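Local coordinates for YchF GTP-binding protein (Schizosaccharomyces pombe, PDB 1NI3) that hydrolyses ATP, and GTP less efficiently, with magnesium as cofactor, and restrains the G2/M transition of the cell cycle, at residues 228-239 against 261-272; 323-332 against 373-381. All blocks are in the same frame, centred on the assembly; numbering follows the deposited sequence.

Interaction 1 of 2, residues 228-239 against 261-272; sequences IYLVNMSERDFL and TLIPMSVAFEER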
loop_
_atom_site.group_PDB
_atom_site.type_symbol
_atom_site.label_atom_id
_atom_site.label_comp_id
_atom_site.label_asym_id
_atom_site.label_seq_id
_atom_site.Cartn_x
_atom_site.Cartn_y
_atom_site.Cartn_z
ATOM N N ILE A 228 1.151 -5.784 4.916
ATOM C CA ILE A 228 1.709 -5.018 6.018
ATOM C C ILE A 228 0.940 -5.393 7.270
ATOM O O ILE A 228 -0.263 -5.126 7.362
ATOM C CB ILE A 228 1.566 -3.508 5.763
ATOM C CG1 ILE A 228 2.334 -3.113 4.492
ATOM C CG2 ILE A 228 2.055 -2.747 6.975
ATOM C CD1 ILE A 228 2.015 -1.705 3.985
ATOM N N TYR A 229 1.625 -6.003 8.236
ATOM C CA TYR A 229 0.974 -6.428 9.477
ATOM C C TYR A 229 0.797 -5.354 10.536
ATOM O O TYR A 229 1.759 -4.731 10.978
ATOM C CB TYR A 229 1.733 -7.592 10.108
ATOM C CG TYR A 229 1.688 -8.844 9.279
ATOM C CD1 TYR A 229 2.731 -9.170 8.423
ATOM C CD2 TYR A 229 0.581 -9.686 9.321
ATOM C CE1 TYR A 229 2.679 -10.309 7.624
ATOM C CE2 TYR A 229 0.513 -10.823 8.529
ATOM C CZ TYR A 229 1.562 -11.134 7.682
ATOM O OH TYR A 229 1.492 -12.268 6.905
ATOM N N LEU A 230 -0.444 -5.156 10.952
ATOM C CA LEU A 230 -0.738 -4.186 11.989
ATOM C C LEU A 230 -1.148 -4.949 13.247
ATOM O O LEU A 230 -2.289 -5.402 13.350
ATOM C CB LEU A 230 -1.865 -3.253 11.550
ATOM C CG LEU A 230 -1.641 -2.397 10.304
ATOM C CD1 LEU A 230 -2.850 -1.495 10.104
ATOM C CD2 LEU A 230 -0.377 -1.556 10.445
ATOM N N VAL A 231 -0.211 -5.112 14.185
ATOM C CA VAL A 231 -0.488 -5.823 15.438
ATOM C C VAL A 231 -1.230 -4.909 16.401
ATOM O O VAL A 231 -0.610 -4.130 17.109
ATOM C CB VAL A 231 0.795 -6.288 16.151
ATOM C CG1 VAL A 231 0.419 -7.068 17.414
ATOM C CG2 VAL A 231 1.632 -7.154 15.242
ATOM N N ASN A 232 -2.556 -5.026 16.434
ATOM C CA ASN A 232 -3.388 -4.194 17.290
ATOM C C ASN A 232 -3.435 -4.694 18.728
ATOM O O ASN A 232 -3.913 -5.790 18.984
ATOM C CB ASN A 232 -4.815 -4.132 16.725
ATOM C CG ASN A 232 -5.722 -3.246 17.541
ATOM O OD1 ASN A 232 -5.293 -2.214 18.043
ATOM N ND2 ASN A 232 -6.990 -3.628 17.659
HETATM N N MSE A 233 -2.934 -3.889 19.660
HETATM C CA MSE A 233 -2.947 -4.227 21.080
HETATM C C MSE A 233 -3.597 -3.080 21.874
HETATM O O MSE A 233 -3.926 -2.041 21.305
HETATM C CB MSE A 233 -1.530 -4.439 21.539
HETATM C CG MSE A 233 -0.697 -3.198 21.452
HETATM SE SE MSE A 233 1.159 -3.651 21.812
HETATM C CE MSE A 233 2.170 -2.717 20.623
ATOM N N SER A 234 -3.762 -3.269 23.184
ATOM C CA SER A 234 -4.388 -2.268 24.057
ATOM C C SER A 234 -3.545 -1.015 24.278
ATOM O O SER A 234 -2.307 -1.076 24.261
ATOM C CB SER A 234 -4.686 -2.872 25.417
ATOM O OG SER A 234 -3.518 -3.314 26.074
ATOM N N GLU A 235 -4.207 0.120 24.506
ATOM C CA GLU A 235 -3.486 1.361 24.723
ATOM C C GLU A 235 -2.427 1.103 25.772
ATOM O O GLU A 235 -1.266 1.469 25.597
ATOM C CB GLU A 235 -4.421 2.477 25.199
ATOM C CG GLU A 235 -3.771 3.844 25.037
ATOM C CD GLU A 235 -4.604 4.982 25.585
ATOM O OE1 GLU A 235 -5.834 4.972 25.369
ATOM O OE2 GLU A 235 -4.032 5.896 26.223
ATOM N N ARG A 236 -2.839 0.453 26.856
ATOM C CA ARG A 236 -1.945 0.109 27.960
ATOM C C ARG A 236 -0.696 -0.619 27.420
ATOM O O ARG A 236 0.423 -0.162 27.628
ATOM C CB ARG A 236 -2.711 -0.772 28.962
ATOM C CG ARG A 236 -1.962 -1.148 30.230
ATOM C CD ARG A 236 -2.723 -2.209 31.021
ATOM N NE ARG A 236 -1.949 -2.699 32.154
ATOM C CZ ARG A 236 -1.595 -1.933 33.181
ATOM N NH1 ARG A 236 -1.957 -0.649 33.216
ATOM N NH2 ARG A 236 -0.848 -2.435 34.154
ATOM N N ASP A 237 -0.878 -1.729 26.711
ATOM C CA ASP A 237 0.285 -2.426 26.184
ATOM C C ASP A 237 1.128 -1.558 25.266
ATOM O O ASP A 237 2.364 -1.598 25.315
ATOM C CB ASP A 237 -0.113 -3.682 25.425
ATOM C CG ASP A 237 -0.399 -4.834 26.340
ATOM O OD1 ASP A 237 0.433 -5.097 27.242
ATOM O OD2 ASP A 237 -1.446 -5.488 26.148
ATOM N N PHE A 238 0.461 -0.792 24.409
ATOM C CA PHE A 238 1.155 0.076 23.454
ATOM C C PHE A 238 1.921 1.211 24.122
ATOM O O PHE A 238 2.984 1.600 23.647
ATOM C CB PHE A 238 0.159 0.678 22.453
ATOM C CG PHE A 238 0.780 1.640 21.467
ATOM C CD1 PHE A 238 1.772 1.207 20.589
ATOM C CD2 PHE A 238 0.388 2.979 21.427
ATOM C CE1 PHE A 238 2.366 2.092 19.677
ATOM C CE2 PHE A 238 0.978 3.873 20.517
ATOM C CZ PHE A 238 1.968 3.424 19.646
ATOM N N LEU A 239 1.391 1.748 25.216
ATOM C CA LEU A 239 2.068 2.838 25.897
ATOM C C LEU A 239 3.223 2.361 26.768
ATOM O O LEU A 239 3.905 3.172 27.385
ATOM C CB LEU A 239 1.075 3.643 26.741
ATOM C CG LEU A 239 0.078 4.521 25.980
ATOM C CD1 LEU A 239 -0.775 5.341 26.955
ATOM C CD2 LEU A 239 0.848 5.444 25.046
ATOM N N THR A 261 6.605 -5.937 6.732
ATOM C CA THR A 261 6.638 -4.982 7.817
ATOM C C THR A 261 5.688 -5.337 8.933
ATOM O O THR A 261 4.557 -5.763 8.698
ATOM C CB THR A 261 6.245 -3.594 7.342
ATOM O OG1 THR A 261 7.009 -3.256 6.184
ATOM C CG2 THR A 261 6.488 -2.574 8.445
ATOM N N LEU A 262 6.145 -5.125 10.158
ATOM C CA LEU A 262 5.341 -5.411 11.331
ATOM C C LEU A 262 5.239 -4.141 12.178
ATOM O O LEU A 262 6.211 -3.707 12.792
ATOM C CB LEU A 262 6.002 -6.551 12.099
ATOM C CG LEU A 262 5.200 -7.282 13.163
ATOM C CD1 LEU A 262 6.010 -8.453 13.693
ATOM C CD2 LEU A 262 4.860 -6.327 14.276
ATOM N N ILE A 263 4.046 -3.554 12.204
ATOM C CA ILE A 263 3.794 -2.317 12.940
ATOM C C ILE A 263 2.921 -2.489 14.190
ATOM O O ILE A 263 1.697 -2.537 14.080
ATOM C CB ILE A 263 3.092 -1.278 12.022
ATOM C CG1 ILE A 263 3.980 -0.955 10.818
ATOM C CG2 ILE A 263 2.759 -0.030 12.813
ATOM C CD1 ILE A 263 3.420 0.144 9.908
ATOM N N PRO A 264 3.529 -2.562 15.390
ATOM C CA PRO A 264 2.729 -2.720 16.609
ATOM C C PRO A 264 1.972 -1.424 16.823
ATOM O O PRO A 264 2.564 -0.345 16.812
ATOM C CB PRO A 264 3.782 -2.959 17.668
ATOM C CG PRO A 264 4.896 -2.089 17.204
ATOM C CD PRO A 264 4.958 -2.419 15.723
HETATM N N MSE A 265 0.669 -1.535 17.035
HETATM C CA MSE A 265 -0.182 -0.363 17.206
HETATM C C MSE A 265 -1.277 -0.601 18.239
HETATM O O MSE A 265 -1.316 -1.627 18.900
HETATM C CB MSE A 265 -0.867 -0.080 15.894
HETATM C CG MSE A 265 -1.904 -1.133 15.575
HETATM SE SE MSE A 265 -3.099 -0.423 14.239
HETATM C CE MSE A 265 -3.763 1.061 15.326
ATOM N N SER A 266 -2.190 0.356 18.327
ATOM C CA SER A 266 -3.317 0.277 19.235
ATOM C C SER A 266 -4.493 1.103 18.706
ATOM O O SER A 266 -4.586 2.304 18.963
ATOM C CB SER A 266 -2.911 0.774 20.624
ATOM O OG SER A 266 -4.068 1.007 21.433
ATOM N N VAL A 267 -5.369 0.451 17.948
ATOM C CA VAL A 267 -6.542 1.098 17.368
ATOM C C VAL A 267 -7.302 1.910 18.410
ATOM O O VAL A 267 -7.911 2.949 18.101
ATOM C CB VAL A 267 -7.510 0.063 16.799
ATOM C CG1 VAL A 267 -8.776 0.747 16.281
ATOM C CG2 VAL A 267 -6.829 -0.722 15.691
ATOM N N ALA A 268 -7.260 1.422 19.645
ATOM C CA ALA A 268 -7.922 2.060 20.773
ATOM C C ALA A 268 -7.311 3.415 21.015
ATOM O O ALA A 268 -8.015 4.407 21.193
ATOM C CB ALA A 268 -7.739 1.185 22.012
ATOM N N PHE A 269 -5.982 3.433 21.014
ATOM C CA PHE A 269 -5.220 4.651 21.248
ATOM C C PHE A 269 -5.337 5.606 20.081
ATOM O O PHE A 269 -5.552 6.806 20.278
ATOM C CB PHE A 269 -3.734 4.346 21.436
ATOM C CG PHE A 269 -2.898 5.578 21.625
ATOM C CD1 PHE A 269 -3.076 6.377 22.743
ATOM C CD2 PHE A 269 -1.970 5.973 20.670
ATOM C CE1 PHE A 269 -2.373 7.575 22.885
ATOM C CE2 PHE A 269 -1.261 7.172 20.807
ATOM C CZ PHE A 269 -1.455 7.966 21.920
ATOM N N GLU A 270 -5.158 5.082 18.868
ATOM C CA GLU A 270 -5.249 5.925 17.688
ATOM C C GLU A 270 -6.587 6.637 17.759
ATOM O O GLU A 270 -6.656 7.864 17.671
ATOM C CB GLU A 270 -5.149 5.091 16.410
ATOM C CG GLU A 270 -3.775 4.488 16.121
ATOM C CD GLU A 270 -2.673 5.528 15.998
ATOM O OE1 GLU A 270 -2.895 6.582 15.356
ATOM O OE2 GLU A 270 -1.572 5.276 16.530
ATOM N N GLU A 271 -7.645 5.852 17.947
ATOM C CA GLU A 271 -8.985 6.404 18.043
ATOM C C GLU A 271 -9.037 7.571 19.017
ATOM O O GLU A 271 -9.421 8.683 18.653
ATOM C CB GLU A 271 -9.983 5.318 18.473
ATOM C CG GLU A 271 -11.392 5.836 18.737
ATOM C CD GLU A 271 -11.997 6.531 17.538
ATOM O OE1 GLU A 271 -12.209 5.856 16.505
ATOM O OE2 GLU A 271 -12.251 7.758 17.617
ATOM N N ARG A 272 -8.626 7.321 20.255
ATOM C CA ARG A 272 -8.662 8.370 21.278
ATOM C C ARG A 272 -7.896 9.622 20.877
ATOM O O ARG A 272 -8.277 10.727 21.244
ATOM C CB ARG A 272 -8.134 7.873 22.645
ATOM C CG ARG A 272 -8.474 8.850 23.772
ATOM C CD ARG A 272 -8.187 8.329 25.191
ATOM N NE ARG A 272 -6.890 8.761 25.702
ATOM C CZ ARG A 272 -5.743 8.188 25.379
ATOM N NH1 ARG A 272 -5.753 7.159 24.555
ATOM N NH2 ARG A 272 -4.596 8.647 25.862
#
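N232 meets V267 where the parallel strands 228-232 and 262-265 give way to their loops, with CG anti to the backbone N (chi1 -178°), a torsion that swings the amide across the start of helix 267-273. Its CB comes within 4.1 Å of V267 CG2, and CG lies closer to the same methyl. At the tip, OD1 accepts the V267 amide, N to OD1 2.7 Å, with the donor tilted 33° from the carbonyl plane; ND2 runs past V267 CB and CG2 and is bonded to V31 O in the predicted ATP-binding loop (P-loop). An alanine here would probably leave the V267 amide without its acceptor and V31 O without this donor, loosening the tie between the start of helix 267-273 and the loop of V31. Behind this tip the backbones pair: I263 N reaches Y229 O at 2.8 Å, M265 N bonds to V231 O, and M233 N to M265 O. V231 CG2 touches L262 CD2 at 3.5 Å on one face of the sheet, while L230 CD2 packs on I263 CB on the other. M233, predicted to bind ATP, is bent at chi3 and lies alongside P264, CE 3.4 Å from P264 CB. Beyond the strands, S266 OG caps its own helix by accepting from F269 N and gives a weak bond to M233 O. F238 CB rests on S266 CB at 3.6 Å, and its ring meets that of F269 obliquely, planes at 44°. E235 CG lies against F269 CD1; R272 bridges to E284. Strand 227-232 thus runs between strands 118-124 and 262-265 of the G domain, helix 246-254 covering the Y229, V231 and L262 side, helices 33-42 and 294-304 the L230 side.

Interaction 2 of 2, residues 323-332 against 373-381; sequences IRKGTKAPQA and KGKEYVMES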
loop_
_atom_site.group_PDB
_atom_site.type_symbol
_atom_site.label_atom_id
_atom_site.label_comp_id
_atom_site.label_asym_id
_atom_site.label_seq_id
_atom_site.Cartn_x
_atom_site.Cartn_y
_atom_site.Cartn_z
ATOM N N ILE A 323 3.209 9.271 -8.425
ATOM C CA ILE A 323 3.665 8.606 -9.643
ATOM C C ILE A 323 4.418 7.318 -9.288
ATOM O O ILE A 323 4.777 7.104 -8.133
ATOM C CB ILE A 323 4.573 9.535 -10.506
ATOM C CG1 ILE A 323 5.782 9.981 -9.692
ATOM C CG2 ILE A 323 3.778 10.726 -11.011
ATOM C CD1 ILE A 323 7.014 10.204 -10.541
ATOM N N ARG A 324 4.658 6.460 -10.274
ATOM C CA ARG A 324 5.365 5.215 -9.999
ATOM C C ARG A 324 6.869 5.395 -9.958
ATOM O O ARG A 324 7.443 6.133 -10.763
ATOM C CB ARG A 324 4.991 4.137 -11.020
ATOM C CG ARG A 324 3.676 3.459 -10.716
ATOM C CD ARG A 324 3.790 2.588 -9.482
ATOM N NE ARG A 324 4.272 1.241 -9.791
ATOM C CZ ARG A 324 3.508 0.289 -10.326
ATOM N NH1 ARG A 324 2.226 0.532 -10.611
ATOM N NH2 ARG A 324 4.020 -0.910 -10.579
ATOM N N LYS A 325 7.491 4.694 -9.015
ATOM C CA LYS A 325 8.928 4.745 -8.786
ATOM C C LYS A 325 9.802 4.960 -10.014
ATOM O O LYS A 325 10.868 5.555 -9.910
ATOM C CB LYS A 325 9.389 3.473 -8.069
ATOM C CG LYS A 325 9.968 3.706 -6.675
ATOM C CD LYS A 325 11.487 3.511 -6.624
ATOM C CE LYS A 325 12.263 4.608 -7.365
ATOM N NZ LYS A 325 13.742 4.339 -7.452
ATOM N N GLY A 326 9.381 4.486 -11.177
ATOM C CA GLY A 326 10.235 4.684 -12.337
ATOM C C GLY A 326 9.609 5.460 -13.471
ATOM O O GLY A 326 10.021 5.330 -14.620
ATOM N N THR A 327 8.621 6.281 -13.149
ATOM C CA THR A 327 7.927 7.037 -14.167
ATOM C C THR A 327 8.792 8.115 -14.794
ATOM O O THR A 327 9.625 8.737 -14.136
ATOM C CB THR A 327 6.670 7.671 -13.596
ATOM O OG1 THR A 327 5.882 6.654 -12.966
ATOM C CG2 THR A 327 5.853 8.312 -14.703
ATOM N N LYS A 328 8.575 8.335 -16.081
ATOM C CA LYS A 328 9.333 9.338 -16.801
ATOM C C LYS A 328 8.533 10.614 -17.046
ATOM O O LYS A 328 7.323 10.582 -17.287
ATOM C CB LYS A 328 9.866 8.752 -18.114
ATOM C CG LYS A 328 11.157 7.937 -17.941
ATOM C CD LYS A 328 11.670 7.327 -19.255
ATOM C CE LYS A 328 10.790 6.173 -19.728
ATOM N NZ LYS A 328 11.249 5.589 -21.023
ATOM N N ALA A 329 9.246 11.734 -16.968
ATOM C CA ALA A 329 8.697 13.074 -17.141
ATOM C C ALA A 329 7.414 13.190 -17.965
ATOM O O ALA A 329 6.400 13.661 -17.458
ATOM C CB ALA A 329 9.771 13.980 -17.713
ATOM N N PRO A 330 7.433 12.761 -19.239
ATOM C CA PRO A 330 6.195 12.884 -20.019
ATOM C C PRO A 330 4.986 12.304 -19.288
ATOM O O PRO A 330 4.000 13.007 -19.046
ATOM C CB PRO A 330 6.520 12.129 -21.305
ATOM C CG PRO A 330 7.997 12.351 -21.456
ATOM C CD PRO A 330 8.500 12.137 -20.042
ATOM N N GLN A 331 5.066 11.026 -18.925
ATOM C CA GLN A 331 3.972 10.367 -18.215
ATOM C C GLN A 331 3.618 11.137 -16.952
ATOM O O GLN A 331 2.448 11.409 -16.691
ATOM C CB GLN A 331 4.361 8.931 -17.851
ATOM C CG GLN A 331 4.650 8.047 -19.045
ATOM C CD GLN A 331 5.961 8.407 -19.726
ATOM O OE1 GLN A 331 6.071 8.352 -20.948
ATOM N NE2 GLN A 331 6.969 8.753 -18.931
ATOM N N ALA A 332 4.636 11.477 -16.169
ATOM C CA ALA A 332 4.442 12.227 -14.930
ATOM C C ALA A 332 3.576 13.452 -15.185
ATOM O O ALA A 332 2.644 13.738 -14.444
ATOM C CB ALA A 332 5.782 12.661 -14.370
ATOM N N LYS A 373 14.540 19.000 -18.302
ATOM C CA LYS A 373 14.540 17.616 -18.739
ATOM C C LYS A 373 13.623 17.318 -19.909
ATOM O O LYS A 373 12.634 18.018 -20.138
ATOM C CB LYS A 373 14.222 16.681 -17.571
ATOM C CG LYS A 373 15.450 16.320 -16.752
ATOM C CD LYS A 373 15.914 17.471 -15.881
ATOM C CE LYS A 373 17.373 17.286 -15.505
ATOM N NZ LYS A 373 17.677 15.871 -15.149
ATOM N N GLY A 374 13.982 16.271 -20.650
ATOM C CA GLY A 374 13.218 15.864 -21.815
ATOM C C GLY A 374 12.423 14.583 -21.630
ATOM O O GLY A 374 12.113 14.188 -20.509
ATOM N N LYS A 375 12.094 13.925 -22.734
ATOM C CA LYS A 375 11.312 12.700 -22.671
ATOM C C LYS A 375 11.988 11.549 -21.936
ATOM O O LYS A 375 11.317 10.768 -21.273
ATOM C CB LYS A 375 10.915 12.265 -24.083
ATOM C CG LYS A 375 9.938 13.227 -24.746
ATOM C CD LYS A 375 9.619 12.852 -26.190
ATOM C CE LYS A 375 10.746 13.238 -27.146
ATOM N NZ LYS A 375 10.397 12.964 -28.574
ATOM N N GLU A 376 13.307 11.441 -22.038
ATOM C CA GLU A 376 13.994 10.345 -21.370
ATOM C C GLU A 376 14.473 10.690 -19.975
ATOM O O GLU A 376 15.648 10.520 -19.655
ATOM C CB GLU A 376 15.176 9.856 -22.206
ATOM C CG GLU A 376 14.775 9.267 -23.548
ATOM C CD GLU A 376 13.582 8.336 -23.446
ATOM O OE1 GLU A 376 13.517 7.545 -22.475
ATOM O OE2 GLU A 376 12.716 8.384 -24.344
ATOM N N TYR A 377 13.565 11.176 -19.140
ATOM C CA TYR A 377 13.921 11.524 -17.769
ATOM C C TYR A 377 12.997 10.873 -16.758
ATOM O O TYR A 377 11.785 11.094 -16.775
ATOM C CB TYR A 377 13.877 13.040 -17.549
ATOM C CG TYR A 377 14.118 13.430 -16.103
ATOM C CD1 TYR A 377 15.385 13.308 -15.533
ATOM C CD2 TYR A 377 13.070 13.879 -15.286
ATOM C CE1 TYR A 377 15.608 13.619 -14.197
ATOM C CE2 TYR A 377 13.290 14.186 -13.936
ATOM C CZ TYR A 377 14.565 14.052 -13.401
ATOM O OH TYR A 377 14.805 14.327 -12.067
ATOM N N VAL A 378 13.578 10.070 -15.875
ATOM C CA VAL A 378 12.798 9.427 -14.831
ATOM C C VAL A 378 12.745 10.404 -13.671
ATOM O O VAL A 378 13.783 10.825 -13.154
ATOM C CB VAL A 378 13.430 8.097 -14.363
ATOM C CG1 VAL A 378 13.209 7.024 -15.410
ATOM C CG2 VAL A 378 14.914 8.293 -14.109
HETATM N N MSE A 379 11.527 10.777 -13.284
HETATM C CA MSE A 379 11.314 11.720 -12.194
HETATM C C MSE A 379 12.036 11.273 -10.931
HETATM O O MSE A 379 12.309 10.087 -10.732
HETATM C CB MSE A 379 9.817 11.855 -11.900
HETATM C CG MSE A 379 8.973 12.266 -13.089
HETATM SE SE MSE A 379 9.389 14.060 -13.693
HETATM C CE MSE A 379 8.142 15.081 -12.616
ATOM N N GLU A 380 12.348 12.234 -10.078
ATOM C CA GLU A 380 13.020 11.921 -8.837
ATOM C C GLU A 380 12.126 12.370 -7.688
ATOM O O GLU A 380 11.585 13.479 -7.685
ATOM C CB GLU A 380 14.376 12.614 -8.797
ATOM C CG GLU A 380 15.309 12.132 -9.909
ATOM C CD GLU A 380 16.625 12.880 -9.954
ATOM O OE1 GLU A 380 17.323 12.943 -8.920
ATOM O OE2 GLU A 380 16.959 13.404 -11.037
ATOM N N SER A 381 11.947 11.474 -6.726
ATOM C CA SER A 381 11.107 11.729 -5.575
ATOM C C SER A 381 11.367 13.108 -5.016
ATOM O O SER A 381 12.494 13.438 -4.664
ATOM C CB SER A 381 11.371 10.678 -4.499
ATOM O OG SER A 381 10.435 10.794 -3.448
HETATM O O HOH W 1 10.168 8.308 -11.285
#
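G374 O lies near A329 CB, where the chain leaving strand 372-374 passes the first turn of helix 329-336. K375 follows, its CA 3.5 Å from P330 CG, so the proline ring lies against backbone as well as against the CB and CG of the lysine. E376 is the centre of an inverse gamma turn, and its chain, bent at chi2 (-44°), brings OE1 to K328 NZ in a weak salt bridge of 3.3 Å. Y377 supplies a backbone link: its O accepts the A329 amide, N to O 2.6 Å and N-H...O angle 162°, and also takes a CA-H...O contact from K328. A329 CB meets the edge of the Y377 ring, whose OH lies by the carboxylates of E380 and D383. V378 turns CG1 onto K328 CG at 3.4 Å and sits opposite K328 in an isolated backbone bridge, its CA directed at T327 O. That same oxygen accepts the M379 amide, N to O 2.9 Å, and lies beside a water that also touches M379 O. M379, a selenomethionine, fills the centre of the contact. Bends at chi2 and chi3 fold its chain over the helix: CB meets I323 CD1 at 3.5 Å, CG meets A332 CB, and SE lies 3.7 Å from A329 CA. Y310 of strand 307-312 and W387 add to this apolar cluster. The loop of the TGS region is therefore held by two backbone bonds that need no particular side chain, one to the start of helix 329-336 and one to the loop just before it, with apolar contacts gathered round M379, and a long, weak ion pair between K328 and the exposed E376, which probably adds little to the hold.

Interaction 1 closes before interaction 2 opens along the chain, and the two lie on opposite sides of its centre, about 37 Å between centres and about 14 Å between nearest atoms. Interaction 1 belongs to the OBG-type G domain, residues 228-239 and 261-272 giving two neighbouring parallel strands and the helices that follow them; interaction 2 belongs to the TGS region, away from the annotated sites. Both reach one mixed sheet, the first through strands 227-232 and 262-265, the second through strand 317-324, which pairs with strand 81-90; strand 372-374 also ties interaction 2 to a smaller antiparallel sheet. The mixed sheet joins the nucleotide-binding part to the C-terminal region, although the two contacts do not touch.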